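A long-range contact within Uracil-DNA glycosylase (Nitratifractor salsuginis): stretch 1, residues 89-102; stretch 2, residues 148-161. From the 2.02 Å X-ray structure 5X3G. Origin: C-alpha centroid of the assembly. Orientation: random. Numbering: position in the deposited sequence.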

ATOM      1  N   GLY A  89       5.675   6.192   0.753  1.00 20.70           N
ATOM      2  CA  GLY A  89       4.806   6.332  -0.400  1.00 17.95           C
ATOM      3  C   GLY A  89       4.042   5.093  -0.805  1.00 25.98           C
ATOM      4  O   GLY A  89       3.460   5.072  -1.897  1.00 21.87           O
ATOM      5  N   TYR A  90       4.028   4.060   0.034  1.00 25.16           N
ATOM      6  CA  TYR A  90       3.282   2.836  -0.219  1.00 19.77           C
ATOM      7  C   TYR A  90       2.354   2.556   0.949  1.00 19.66           C
ATOM      8  O   TYR A  90       2.734   2.733   2.111  1.00 24.35           O
ATOM      9  CB  TYR A  90       4.206   1.625  -0.402  1.00 23.90           C
ATOM     10  CG  TYR A  90       5.150   1.708  -1.574  1.00 22.35           C
ATOM     11  CD1 TYR A  90       4.730   1.367  -2.851  1.00 18.14           C
ATOM     12  CD2 TYR A  90       6.470   2.099  -1.398  1.00 22.86           C
ATOM     13  CE1 TYR A  90       5.595   1.429  -3.927  1.00 24.32           C
ATOM     14  CE2 TYR A  90       7.345   2.165  -2.468  1.00 27.73           C
ATOM     15  CZ  TYR A  90       6.900   1.829  -3.731  1.00 34.81           C
ATOM     16  OH  TYR A  90       7.767   1.888  -4.798  1.00 25.38           O
ATOM     17  N   ALA A  91       1.143   2.110   0.639  1.00 20.81           N
ATOM     18  CA  ALA A  91       0.309   1.512   1.666  1.00 24.10           C
ATOM     19  C   ALA A  91       0.978   0.251   2.199  1.00 20.51           C
ATOM     20  O   ALA A  91       1.679  -0.461   1.473  1.00 27.20           O
ATOM     21  CB  ALA A  91      -1.078   1.183   1.109  1.00 16.67           C
ATOM     22  N   PHE A  92       0.799   0.013   3.499  1.00 22.95           N
ATOM     23  CA  PHE A  92       1.162  -1.241   4.153  1.00 22.68           C
ATOM     24  C   PHE A  92       2.667  -1.430   4.327  1.00 33.78           C
ATOM     25  O   PHE A  92       3.097  -2.038   5.311  1.00 40.63           O
ATOM     26  CB  PHE A  92       0.573  -2.431   3.389  1.00 27.68           C
ATOM     27  CG  PHE A  92       0.374  -3.651   4.238  1.00 25.54           C
ATOM     28  CD1 PHE A  92      -0.141  -3.532   5.518  1.00 30.05           C
ATOM     29  CD2 PHE A  92       0.691  -4.911   3.762  1.00 33.27           C
ATOM     30  CE1 PHE A  92      -0.331  -4.642   6.309  1.00 35.80           C
ATOM     31  CE2 PHE A  92       0.504  -6.029   4.550  1.00 24.11           C
ATOM     32  CZ  PHE A  92      -0.009  -5.894   5.826  1.00 27.75           C
ATOM     33  N   ILE A  93       3.477  -0.926   3.399  1.00 26.87           N
ATOM     34  CA  ILE A  93       4.921  -1.136   3.455  1.00 26.02           C
ATOM     35  C   ILE A  93       5.536  -0.141   4.431  1.00 29.40           C
ATOM     36  O   ILE A  93       5.515   1.072   4.196  1.00 35.68           O
ATOM     37  CB  ILE A  93       5.560  -1.002   2.067  1.00 26.32           C
ATOM     38  CG1 ILE A  93       4.881  -1.939   1.074  1.00 26.82           C
ATOM     39  CG2 ILE A  93       7.040  -1.326   2.140  1.00 22.18           C
ATOM     40  CD1 ILE A  93       4.980  -3.405   1.442  1.00 28.57           C
ATOM     41  N   ASP A  94       6.111  -0.655   5.513  1.00 27.66           N
ATOM     42  CA  ASP A  94       6.730   0.181   6.535  1.00 28.48           C
ATOM     43  C   ASP A  94       8.212   0.348   6.220  1.00 30.37           C
ATOM     44  O   ASP A  94       8.973  -0.627   6.241  1.00 28.37           O
ATOM     45  CB  ASP A  94       6.533  -0.429   7.923  1.00 27.86           C
ATOM     46  CG  ASP A  94       6.908   0.527   9.042  1.00 32.65           C
ATOM     47  OD1 ASP A  94       7.958   1.194   8.941  1.00 29.98           O
ATOM     48  OD2 ASP A  94       6.150   0.618  10.030  1.00 30.11           O
ATOM     49  N   GLY A  95       8.623   1.588   5.956  1.00 28.66           N
ATOM     50  CA  GLY A  95       9.994   1.893   5.592  1.00 31.90           C
ATOM     51  C   GLY A  95      11.017   1.660   6.688  1.00 30.19           C
ATOM     52  O   GLY A  95      12.217   1.707   6.399  1.00 35.23           O
ATOM     53  N   ARG A  96      10.582   1.433   7.931  1.00 27.06           N
ATOM     54  CA  ARG A  96      11.534   1.060   8.974  1.00 31.30           C
ATOM     55  C   ARG A  96      12.104  -0.329   8.741  1.00 35.83           C
ATOM     56  O   ARG A  96      13.263  -0.589   9.083  1.00 33.97           O
ATOM     57  CB  ARG A  96      10.882   1.104  10.356  1.00 38.29           C
ATOM     58  CG  ARG A  96      10.735   2.483  10.944  1.00 44.93           C
ATOM     59  CD  ARG A  96      10.229   2.421  12.375  1.00 50.77           C
ATOM     60  NE  ARG A  96      11.144   1.677  13.234  1.00 51.64           N
ATOM     61  CZ  ARG A  96      12.229   2.195  13.803  1.00 46.82           C
ATOM     62  NH1 ARG A  96      12.538   3.470  13.607  1.00 54.17           N
ATOM     63  NH2 ARG A  96      13.004   1.440  14.569  1.00 57.44           N
ATOM     64  N   VAL A  97      11.309  -1.228   8.175  1.00 23.84           N
ATOM     65  CA  VAL A  97      11.720  -2.614   8.007  1.00 27.06           C
ATOM     66  C   VAL A  97      12.645  -2.718   6.807  1.00 34.71           C
ATOM     67  O   VAL A  97      12.334  -2.220   5.718  1.00 27.76           O
ATOM     68  CB  VAL A  97      10.497  -3.529   7.838  1.00 29.13           C
ATOM     69  CG1 VAL A  97      10.940  -4.976   7.773  1.00 30.60           C
ATOM     70  CG2 VAL A  97       9.500  -3.314   8.970  1.00 26.38           C
ATOM     71  N   ARG A  98      13.791  -3.362   7.004  1.00 30.00           N
ATOM     72  CA  ARG A  98      14.673  -3.700   5.899  1.00 22.94           C
ATOM     73  C   ARG A  98      14.776  -5.215   5.796  1.00 28.33           C
ATOM     74  O   ARG A  98      14.134  -5.827   4.936  1.00 27.38           O
ATOM     75  CB  ARG A  98      16.043  -3.050   6.087  1.00 36.87           C
ATOM     76  CG  ARG A  98      16.038  -1.559   5.784  1.00 32.65           C
ATOM     77  CD  ARG A  98      17.381  -0.920   6.063  1.00 31.71           C
ATOM     78  NE  ARG A  98      17.705  -0.946   7.486  1.00 41.34           N
ATOM     79  CZ  ARG A  98      18.767  -0.352   8.019  1.00 44.02           C
ATOM     80  NH1 ARG A  98      19.605   0.322   7.244  1.00 39.33           N
ATOM     81  NH2 ARG A  98      18.987  -0.426   9.324  1.00 35.49           N
ATOM     82  N   GLU A  99      15.556  -5.830   6.680  1.00 27.78           N
ATOM     83  CA  GLU A  99      15.653  -7.282   6.701  1.00 33.29           C
ATOM     84  C   GLU A  99      14.369  -7.890   7.252  1.00 29.48           C
ATOM     85  O   GLU A  99      13.806  -7.408   8.238  1.00 31.57           O
ATOM     86  CB  GLU A  99      16.851  -7.732   7.540  1.00 31.91           C
ATOM     87  CG  GLU A  99      18.221  -7.430   6.927  1.00 32.93           C
ATOM     88  CD  GLU A  99      18.537  -5.949   6.888  1.00 30.17           C
ATOM     89  OE1 GLU A  99      18.192  -5.242   7.860  1.00 39.01           O
ATOM     90  OE2 GLU A  99      19.124  -5.487   5.887  1.00 44.73           O
ATOM     91  N   ILE A 100      13.904  -8.958   6.602  1.00 28.19           N
ATOM     92  CA  ILE A 100      12.683  -9.621   7.047  1.00 26.03           C
ATOM     93  C   ILE A 100      12.974 -10.582   8.191  1.00 32.84           C
ATOM     94  O   ILE A 100      12.231 -10.635   9.177  1.00 28.39           O
ATOM     95  CB  ILE A 100      12.006 -10.343   5.867  1.00 29.25           C
ATOM     96  CG1 ILE A 100      11.615  -9.347   4.773  1.00 30.93           C
ATOM     97  CG2 ILE A 100      10.789 -11.131   6.345  1.00 20.83           C
ATOM     98  CD1 ILE A 100      10.590  -8.326   5.210  1.00 31.54           C
ATOM     99  N   PHE A 101      14.056 -11.345   8.083  1.00 31.90           N
ATOM    100  CA  PHE A 101      14.363 -12.413   9.019  1.00 28.97           C
ATOM    101  C   PHE A 101      15.606 -12.083   9.836  1.00 27.70           C
ATOM    102  O   PHE A 101      16.382 -11.176   9.519  1.00 34.12           O
ATOM    103  CB  PHE A 101      14.557 -13.742   8.278  1.00 27.90           C
ATOM    104  CG  PHE A 101      13.336 -14.202   7.534  1.00 28.46           C
ATOM    105  CD1 PHE A 101      12.285 -14.807   8.203  1.00 32.27           C
ATOM    106  CD2 PHE A 101      13.236 -14.025   6.164  1.00 26.15           C
ATOM    107  CE1 PHE A 101      11.157 -15.229   7.520  1.00 28.53           C
ATOM    108  CE2 PHE A 101      12.109 -14.444   5.476  1.00 25.05           C
ATOM    109  CZ  PHE A 101      11.070 -15.048   6.156  1.00 30.15           C
ATOM    110  N   SER A 102      15.776 -12.845  10.908  1.00 26.80           N
ATOM    111  CA  SER A 102      16.947 -12.795  11.770  1.00 30.38           C
ATOM    112  C   SER A 102      17.332 -14.231  12.103  1.00 35.01           C
ATOM    113  O   SER A 102      16.562 -15.153  11.805  1.00 33.62           O
ATOM    114  CB  SER A 102      16.653 -11.986  13.036  1.00 28.18           C
ATOM    115  OG  SER A 102      15.959 -12.772  13.990  1.00 46.78           O
ATOM    116  N   LEU A 148      13.182 -17.737  -0.127  1.00 25.27           N
ATOM    117  CA  LEU A 148      12.290 -16.659   0.266  1.00 26.29           C
ATOM    118  C   LEU A 148      12.988 -15.307   0.186  1.00 28.28           C
ATOM    119  O   LEU A 148      14.217 -15.211   0.187  1.00 27.72           O
ATOM    120  CB  LEU A 148      11.766 -16.888   1.684  1.00 30.29           C
ATOM    121  CG  LEU A 148      11.089 -18.237   1.935  1.00 23.14           C
ATOM    122  CD1 LEU A 148      10.561 -18.320   3.363  1.00 25.68           C
ATOM    123  CD2 LEU A 148       9.982 -18.472   0.925  1.00 22.34           C
ATOM    124  N   VAL A 149      12.174 -14.248   0.116  1.00 25.81           N
ATOM    125  CA  VAL A 149      12.721 -12.899   0.130  1.00 24.38           C
ATOM    126  C   VAL A 149      13.517 -12.680   1.413  1.00 25.88           C
ATOM    127  O   VAL A 149      13.319 -13.354   2.433  1.00 28.88           O
ATOM    128  CB  VAL A 149      11.615 -11.839  -0.004  1.00 32.48           C
ATOM    129  CG1 VAL A 149      10.916 -11.958  -1.348  1.00 34.67           C
ATOM    130  CG2 VAL A 149      10.618 -11.959   1.139  1.00 25.55           C
ATOM    131  N   SER A 150      14.440 -11.723   1.354  1.00 28.53           N
ATOM    132  CA  SER A 150      15.193 -11.308   2.525  1.00 26.49           C
ATOM    133  C   SER A 150      14.986  -9.848   2.891  1.00 28.24           C
ATOM    134  O   SER A 150      15.394  -9.442   3.983  1.00 34.01           O
ATOM    135  CB  SER A 150      16.697 -11.556   2.316  1.00 33.63           C
ATOM    136  OG  SER A 150      17.244 -10.625   1.398  1.00 35.05           O
ATOM    137  N   GLN A 151      14.359  -9.053   2.025  1.00 24.00           N
ATOM    138  CA  GLN A 151      14.245  -7.616   2.217  1.00 31.13           C
ATOM    139  C   GLN A 151      12.802  -7.174   2.008  1.00 31.54           C
ATOM    140  O   GLN A 151      12.097  -7.698   1.143  1.00 30.89           O
ATOM    141  CB  GLN A 151      15.182  -6.864   1.253  1.00 28.41           C
ATOM    142  CG  GLN A 151      16.661  -7.018   1.586  1.00 31.88           C
ATOM    143  CD  GLN A 151      17.068  -6.204   2.797  1.00 38.94           C
ATOM    144  OE1 GLN A 151      16.677  -5.045   2.940  1.00 40.03           O
ATOM    145  NE2 GLN A 151      17.848  -6.810   3.682  1.00 40.54           N
HETATM  146  N   MSE A 152      12.368  -6.207   2.815  1.00 26.01           N
HETATM  147  CA  MSE A 152      11.033  -5.620   2.688  1.00 32.25           C
HETATM  148  C   MSE A 152      10.849  -4.980   1.315  1.00 26.16           C
HETATM  149  O   MSE A 152       9.747  -4.990   0.752  1.00 28.88           O
HETATM  150  CB  MSE A 152      10.805  -4.599   3.809  1.00 28.73           C
HETATM  151  CG  MSE A 152       9.598  -3.699   3.650  1.00 30.06           C
HETATM  152 SE   MSE A 152       7.919  -4.671   3.811  1.00 43.19          SE
HETATM  153  CE  MSE A 152       7.948  -5.047   5.724  1.00 37.55           C
ATOM    154  N   ARG A 153      11.943  -4.433   0.777  1.00 24.74           N
ATOM    155  CA  ARG A 153      11.926  -3.933  -0.594  1.00 29.26           C
ATOM    156  C   ARG A 153      11.429  -5.002  -1.559  1.00 26.11           C
ATOM    157  O   ARG A 153      10.637  -4.713  -2.465  1.00 25.96           O
ATOM    158  CB  ARG A 153      13.320  -3.460  -1.008  1.00 29.62           C
ATOM    159  CG  ARG A 153      13.350  -2.769  -2.369  1.00 47.81           C
ATOM    160  CD  ARG A 153      14.665  -2.969  -3.124  1.00 37.95           C
ATOM    161  NE  ARG A 153      15.804  -3.269  -2.260  1.00 56.29           N
ATOM    162  CZ  ARG A 153      16.512  -4.394  -2.320  1.00 51.92           C
ATOM    163  NH1 ARG A 153      16.202  -5.331  -3.207  1.00 52.08           N
ATOM    164  NH2 ARG A 153      17.535  -4.581  -1.496  1.00 49.38           N
ATOM    165  N   GLU A 154      11.875  -6.248  -1.370  1.00 25.92           N
ATOM    166  CA  GLU A 154      11.498  -7.330  -2.274  1.00 25.72           C
ATOM    167  C   GLU A 154      10.054  -7.771  -2.068  1.00 25.85           C
ATOM    168  O   GLU A 154       9.414  -8.239  -3.015  1.00 25.86           O
ATOM    169  CB  GLU A 154      12.445  -8.515  -2.090  1.00 21.98           C
ATOM    170  CG  GLU A 154      13.915  -8.137  -2.104  1.00 29.72           C
ATOM    171  CD  GLU A 154      14.817  -9.310  -1.782  1.00 34.13           C
ATOM    172  OE1 GLU A 154      14.483 -10.085  -0.862  1.00 32.30           O
ATOM    173  OE2 GLU A 154      15.861  -9.460  -2.452  1.00 44.30           O
ATOM    174  N   LEU A 155       9.532  -7.655  -0.843  1.00 26.96           N
ATOM    175  CA  LEU A 155       8.112  -7.913  -0.623  1.00 20.21           C
ATOM    176  C   LEU A 155       7.255  -6.869  -1.328  1.00 27.17           C
ATOM    177  O   LEU A 155       6.244  -7.206  -1.958  1.00 21.99           O
ATOM    178  CB  LEU A 155       7.808  -7.944   0.876  1.00 30.46           C
ATOM    179  CG  LEU A 155       6.345  -8.040   1.321  1.00 27.48           C
ATOM    180  CD1 LEU A 155       5.676  -9.258   0.707  1.00 22.47           C
ATOM    181  CD2 LEU A 155       6.244  -8.085   2.841  1.00 29.30           C
ATOM    182  N   ARG A 156       7.643  -5.596  -1.232  1.00 24.78           N
ATOM    183  CA  ARG A 156       6.987  -4.548  -2.011  1.00 24.44           C
ATOM    184  C   ARG A 156       7.038  -4.858  -3.506  1.00 28.70           C
ATOM    185  O   ARG A 156       6.014  -4.811  -4.206  1.00 23.70           O
ATOM    186  CB  ARG A 156       7.653  -3.205  -1.693  1.00 22.38           C
ATOM    187  CG  ARG A 156       6.993  -1.968  -2.279  1.00 21.35           C
ATOM    188  CD  ARG A 156       7.596  -1.619  -3.629  1.00 24.37           C
ATOM    189  NE  ARG A 156       8.956  -1.099  -3.494  1.00 29.99           N
ATOM    190  CZ  ARG A 156       9.795  -0.930  -4.510  1.00 35.60           C
ATOM    191  NH1 ARG A 156      11.015  -0.455  -4.294  1.00 49.37           N
ATOM    192  NH2 ARG A 156       9.415  -1.237  -5.743  1.00 27.79           N
ATOM    193  N   GLU A 157       8.231  -5.191  -4.007  1.00 20.37           N
ATOM    194  CA  GLU A 157       8.393  -5.520  -5.419  1.00 33.24           C
ATOM    195  C   GLU A 157       7.513  -6.695  -5.822  1.00 28.84           C
ATOM    196  O   GLU A 157       6.990  -6.732  -6.939  1.00 32.51           O
ATOM    197  CB  GLU A 157       9.859  -5.829  -5.720  1.00 31.54           C
ATOM    198  CG  GLU A 157      10.778  -4.622  -5.672  1.00 30.62           C
ATOM    199  CD  GLU A 157      12.241  -5.001  -5.790  1.00 39.52           C
ATOM    200  OE1 GLU A 157      12.585  -6.166  -5.494  1.00 36.20           O
ATOM    201  OE2 GLU A 157      13.051  -4.135  -6.181  1.00 40.88           O
ATOM    202  N   ASN A 158       7.340  -7.669  -4.926  1.00 23.27           N
ATOM    203  CA  ASN A 158       6.487  -8.811  -5.235  1.00 23.66           C
ATOM    204  C   ASN A 158       5.012  -8.430  -5.228  1.00 27.30           C
ATOM    205  O   ASN A 158       4.232  -8.978  -6.015  1.00 24.20           O
ATOM    206  CB  ASN A 158       6.743  -9.952  -4.252  1.00 19.72           C
ATOM    207  CG  ASN A 158       8.069 -10.645  -4.492  1.00 31.81           C
ATOM    208  OD1 ASN A 158       8.714 -10.448  -5.526  1.00 30.32           O
ATOM    209  ND2 ASN A 158       8.477 -11.478  -3.543  1.00 28.92           N
ATOM    210  N   PHE A 159       4.605  -7.519  -4.338  1.00 26.08           N
ATOM    211  CA  PHE A 159       3.274  -6.929  -4.452  1.00 23.21           C
ATOM    212  C   PHE A 159       3.062  -6.358  -5.845  1.00 27.69           C
ATOM    213  O   PHE A 159       2.032  -6.601  -6.485  1.00 22.05           O
ATOM    214  CB  PHE A 159       3.077  -5.827  -3.411  1.00 24.83           C
ATOM    215  CG  PHE A 159       2.535  -6.306  -2.099  1.00 23.79           C
ATOM    216  CD1 PHE A 159       1.265  -6.854  -2.014  1.00 18.20           C
ATOM    217  CD2 PHE A 159       3.280  -6.168  -0.941  1.00 19.66           C
ATOM    218  CE1 PHE A 159       0.762  -7.280  -0.801  1.00 26.57           C
ATOM    219  CE2 PHE A 159       2.783  -6.590   0.272  1.00 20.09           C
ATOM    220  CZ  PHE A 159       1.519  -7.147   0.345  1.00 22.88           C
ATOM    221  N   GLU A 160       4.040  -5.587  -6.332  1.00 23.53           N
ATOM    222  CA  GLU A 160       3.878  -4.962  -7.641  1.00 29.54           C
ATOM    223  C   GLU A 160       3.908  -5.988  -8.772  1.00 25.81           C
ATOM    224  O   GLU A 160       3.191  -5.826  -9.766  1.00 31.38           O
ATOM    225  CB  GLU A 160       4.945  -3.889  -7.839  1.00 27.42           C
ATOM    226  CG  GLU A 160       4.755  -2.705  -6.900  1.00 29.60           C
ATOM    227  CD  GLU A 160       5.816  -1.640  -7.054  1.00 35.71           C
ATOM    228  OE1 GLU A 160       7.005  -2.001  -7.177  1.00 36.23           O
ATOM    229  OE2 GLU A 160       5.460  -0.441  -7.047  1.00 31.73           O
ATOM    230  N   ARG A 161       4.712  -7.047  -8.637  1.00 23.42           N
ATOM    231  CA  ARG A 161       4.699  -8.119  -9.630  1.00 30.43           C
ATOM    232  C   ARG A 161       3.321  -8.748  -9.748  1.00 31.19           C
ATOM    233  O   ARG A 161       2.912  -9.150 -10.844  1.00 25.09           O
ATOM    234  CB  ARG A 161       5.727  -9.195  -9.276  1.00 33.78           C
ATOM    235  CG  ARG A 161       7.175  -8.835  -9.554  1.00 37.63           C
ATOM    236  CD  ARG A 161       8.060 -10.052  -9.341  1.00 46.39           C
ATOM    237  NE  ARG A 161       9.426  -9.856  -9.813  1.00 49.98           N
ATOM    238  CZ  ARG A 161      10.407  -9.354  -9.071  1.00 58.88           C
ATOM    239  NH1 ARG A 161      10.168  -8.988  -7.820  1.00 43.02           N
ATOM    240  NH2 ARG A 161      11.624  -9.217  -9.580  1.00 43.06           N
TER
HETATM  241  O   HOH W   1      15.858 -11.310   6.095  1.00 36.86           O

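A loop can be fastened to a helix by a short backbone clasp at the helix start and by side chains along one helical flank; this pair of stretches, burying 780 Å² between them, illustrates the arrangement. Stretch 2 opens with contacts to the Phe-101 ring: Leu-148 CD1 lies 4.3 Å from Phe-101 CZ, while the carbonyl O of Val-149 meets the edge of the Phe-101 ring, 3.5 Å from CE2.

The clasp begins at Ser-150, whose O accepts a hydrogen bond from Ile-100 N (3.1 Å) and another from water 1, whose O is 2.9 Å from Ser-150 O and which in turn accepts from Phe-101 N at 2.7 Å. Gln-151, the N-cap residue, pairs with Glu-99 in a single beta bridge. Although its CA-to-CB bond points away, its side chain returns so that NE2 donates to Glu-99 OE2 at 2.9 Å, an amide well matched to a carboxylate where Glu-99 is exposed and Gln-151 partly so.

Selenomethionine Met-152 closes the clasp, its N donating to Arg-98 O at 2.8 Å, and has the largest area covered by the other stretch. Its long, flexible, apolar side chain reaches between loop residues: CG lies 3.8 Å from Ile-93 CG2, CE 3.6 Å from Val-97 CG1, and CB 4.0 Å from Ile-100 CD1.

One turn on, Arg-156 lays its aliphatic part against the loop. CG is 4.0 Å from Ile-93 CG1, and CD sits over the face of the Tyr-90 ring, 3.9 Å from its centroid, in a CH-pi contact. Phe-159 extends the apolar surface, with CD2 4.0 Å from Ile-93 CD1 and CZ 4.2 Å from Phe-92 CD2, at the edge of the latter's ring. Finally, within the helix, Glu-160 OE1 accepts a hydrogen bond from Arg-156 NH2 (2.9 Å), part of a salt bridge, while Glu-160 OE2 lies at the Tyr-90 ring edge, 3.6 Å from Tyr-90 CE1.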